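Long-range contact in ganglioside-induced differentiation-associated protein 2 (Homo sapiens, PDB 4UML), which is of unconfirmed function but carries a macro domain, a fold that in many relatives binds ADP-ribose or related nucleotides: residues A[71-76]-A[127-132]. Numbering follows the deposited sequence.
Sequences AIVNTS and IHTVGP
From Val73 paired with Ile127 to Thr75 paired with Thr129, two parallel strands run at 23° to each other, a worked example of parallel pairing in a macro-domain sheet. Asn74 N donates to Ile127 O, and Thr129 N donates to Asn74 O, each at 2.9 Å; Ile127 N to Ile72 O and Ser76 N to Thr129 O extend the ladder. At the C-terminal end of the pairing, a water donates to Thr75 OG1, also bonded to Ile170 O, and to Ser76 O and accepts from Gly131 N, linking the two chains.

On one face Asn74 CG lies anti to the backbone N (chi1 180°), which carries the amide to the His128 ring. There Asn74 ND2 donates nearly straight to the ring edge at His128 ND1 (3.2 Å). Amide and ring planes stand 87° apart. Ser87 holds Asn74 OD1 and Thr116 holds His128 NE2, so both groups are fixed at two points. An alanine at Asn74 would probably leave His128 ND1 and the Ser87 hydroxyl without this partner. On the other face Val73 CG1 meets Thr129 CG2 at 4.0 Å, where Thr129 OG1 bonds Glu112 O. At the strand's start, Ala71 CB points toward its neighbour and touches Ile127 CD1 (3.7 Å).

Helix 85-94 packs on the Asn74 face and helix 139-159 on the Val73 face; strands 164-167 and 113-117 flank the pair inside the alpha/beta/alpha sandwich.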
ATOM      1  N   ALA A  71      -6.028   8.054   1.235  1.00 22.73           N
ATOM      2  CA  ALA A  71      -4.591   8.073   1.420  1.00 22.19           C
ATOM      3  C   ALA A  71      -3.884   7.196   0.388  1.00 20.28           C
ATOM      4  O   ALA A  71      -4.377   6.126  -0.011  1.00 22.19           O
ATOM      5  CB  ALA A  71      -4.225   7.597   2.817  1.00 22.84           C
ATOM      6  N   ILE A  72      -2.737   7.669  -0.056  1.00 21.39           N
ATOM      7  CA  ILE A  72      -1.787   6.846  -0.778  1.00 22.52           C
ATOM      8  C   ILE A  72      -0.567   6.649   0.110  1.00 20.51           C
ATOM      9  O   ILE A  72      -0.308   7.431   1.048  1.00 21.71           O
ATOM     10  CB  ILE A  72      -1.421   7.385  -2.177  1.00 23.87           C
ATOM     11  CG1 ILE A  72      -0.736   8.757  -2.086  1.00 26.15           C
ATOM     12  CG2 ILE A  72      -2.630   7.435  -3.079  1.00 26.52           C
ATOM     13  CD1 ILE A  72       0.326   8.885  -3.120  1.00 29.64           C
ATOM     14  N   VAL A  73       0.150   5.576  -0.173  1.00 19.92           N
ATOM     15  CA  VAL A  73       1.265   5.143   0.630  1.00 19.60           C
ATOM     16  C   VAL A  73       2.613   5.395  -0.078  1.00 21.19           C
ATOM     17  O   VAL A  73       2.802   5.039  -1.224  1.00 21.81           O
ATOM     18  CB  VAL A  73       1.140   3.657   0.950  1.00 19.78           C
ATOM     19  CG1 VAL A  73       2.341   3.186   1.766  1.00 20.95           C
ATOM     20  CG2 VAL A  73      -0.164   3.345   1.680  1.00 20.26           C
ATOM     21  N   ASN A  74       3.502   6.061   0.637  1.00 21.62           N
ATOM     22  CA  ASN A  74       4.854   6.329   0.230  1.00 23.99           C
ATOM     23  C   ASN A  74       5.739   5.371   1.014  1.00 26.22           C
ATOM     24  O   ASN A  74       5.453   5.041   2.170  1.00 26.16           O
ATOM     25  CB  ASN A  74       5.231   7.773   0.531  1.00 24.05           C
ATOM     26  CG  ASN A  74       6.680   8.093   0.114  1.00 25.95           C
ATOM     27  OD1 ASN A  74       7.141   7.619  -0.895  1.00 26.78           O
ATOM     28  ND2 ASN A  74       7.392   8.837   0.936  1.00 27.50           N
ATOM     29  N   THR A  75       6.729   4.823   0.331  1.00 25.33           N
ATOM     30  CA  THR A  75       7.708   3.942   0.949  1.00 25.79           C
ATOM     31  C   THR A  75       9.066   4.630   0.912  1.00 29.20           C
ATOM     32  O   THR A  75       9.439   5.213  -0.127  1.00 28.57           O
ATOM     33  CB  THR A  75       7.702   2.537   0.333  1.00 26.08           C
ATOM     34  OG1 THR A  75       8.438   1.653   1.175  1.00 26.22           O
ATOM     35  CG2 THR A  75       8.260   2.493  -1.100  1.00 29.30           C
ATOM     36  N   SER A  76       9.788   4.587   2.037  1.00 29.50           N
ATOM     37  CA  SER A  76      10.947   5.476   2.206  1.00 31.85           C
ATOM     38  C   SER A  76      12.053   4.878   3.079  1.00 32.97           C
ATOM     39  O   SER A  76      12.094   3.665   3.295  1.00 32.23           O
ATOM     40  CB  SER A  76      10.454   6.803   2.753  1.00 31.95           C
ATOM     41  OG  SER A  76      11.365   7.856   2.527  1.00 36.18           O
ATOM     42  N   ILE A 127       0.339   8.312   3.560  1.00 21.99           N
ATOM     43  CA  ILE A 127       0.878   7.550   4.674  1.00 22.16           C
ATOM     44  C   ILE A 127       2.304   7.123   4.299  1.00 22.80           C
ATOM     45  O   ILE A 127       2.513   6.402   3.322  1.00 24.18           O
ATOM     46  CB  ILE A 127      -0.006   6.326   5.008  1.00 22.62           C
ATOM     47  CG1 ILE A 127      -1.383   6.811   5.433  1.00 22.67           C
ATOM     48  CG2 ILE A 127       0.657   5.482   6.115  1.00 22.86           C
ATOM     49  CD1 ILE A 127      -2.422   5.721   5.473  1.00 23.55           C
ATOM     50  N   HIS A 128       3.285   7.595   5.068  1.00 21.59           N
ATOM     51  CA  HIS A 128       4.665   7.287   4.821  1.00 22.88           C
ATOM     52  C   HIS A 128       5.058   6.102   5.686  1.00 23.83           C
ATOM     53  O   HIS A 128       4.748   6.065   6.898  1.00 25.34           O
ATOM     54  CB  HIS A 128       5.532   8.497   5.174  1.00 25.04           C
ATOM     55  CG  HIS A 128       5.107   9.764   4.499  1.00 24.99           C
ATOM     56  ND1 HIS A 128       5.633  10.176   3.294  1.00 26.43           N
ATOM     57  CD2 HIS A 128       4.177  10.687   4.839  1.00 26.28           C
ATOM     58  CE1 HIS A 128       5.065  11.313   2.927  1.00 25.55           C
ATOM     59  NE2 HIS A 128       4.187  11.655   3.855  1.00 26.62           N
ATOM     60  N   THR A 129       5.747   5.147   5.087  1.00 22.32           N
ATOM     61  CA  THR A 129       6.241   4.003   5.844  1.00 24.42           C
ATOM     62  C   THR A 129       7.636   3.582   5.383  1.00 25.10           C
ATOM     63  O   THR A 129       8.100   4.055   4.345  1.00 27.30           O
ATOM     64  CB  THR A 129       5.236   2.841   5.726  1.00 24.17           C
ATOM     65  OG1 THR A 129       5.508   1.880   6.738  1.00 24.98           O
ATOM     66  CG2 THR A 129       5.266   2.205   4.338  1.00 23.26           C
ATOM     67  N   VAL A 130       8.283   2.684   6.126  1.00 25.37           N
ATOM     68  CA  VAL A 130       9.687   2.268   5.851  1.00 25.38           C
ATOM     69  C   VAL A 130       9.812   0.751   5.974  1.00 24.66           C
ATOM     70  O   VAL A 130       9.683   0.180   7.049  1.00 25.68           O
ATOM     71  CB  VAL A 130      10.664   2.933   6.856  1.00 26.62           C
ATOM     72  CG1 VAL A 130      12.118   2.452   6.685  1.00 25.30           C
ATOM     73  CG2 VAL A 130      10.555   4.452   6.793  1.00 26.78           C
ATOM     74  N   GLY A 131      10.030   0.107   4.854  1.00 23.90           N
ATOM     75  CA  GLY A 131      10.228  -1.314   4.815  1.00 25.96           C
ATOM     76  C   GLY A 131      11.659  -1.668   5.227  1.00 27.00           C
ATOM     77  O   GLY A 131      12.550  -0.816   5.251  1.00 26.93           O
ATOM     78  N   PRO A 132      11.874  -2.934   5.554  1.00 25.17           N
ATOM     79  CA  PRO A 132      13.194  -3.330   6.058  1.00 26.05           C
ATOM     80  C   PRO A 132      14.204  -3.447   4.894  1.00 26.01           C
ATOM     81  O   PRO A 132      13.827  -3.768   3.750  1.00 25.69           O
ATOM     82  CB  PRO A 132      12.910  -4.693   6.658  1.00 26.31           C
ATOM     83  CG  PRO A 132      11.855  -5.252   5.779  1.00 27.06           C
ATOM     84  CD  PRO A 132      10.969  -4.079   5.418  1.00 26.88           C
TER
HETATM   85  O   HOH W   1      10.864   1.632   2.339  1.00 26.65           O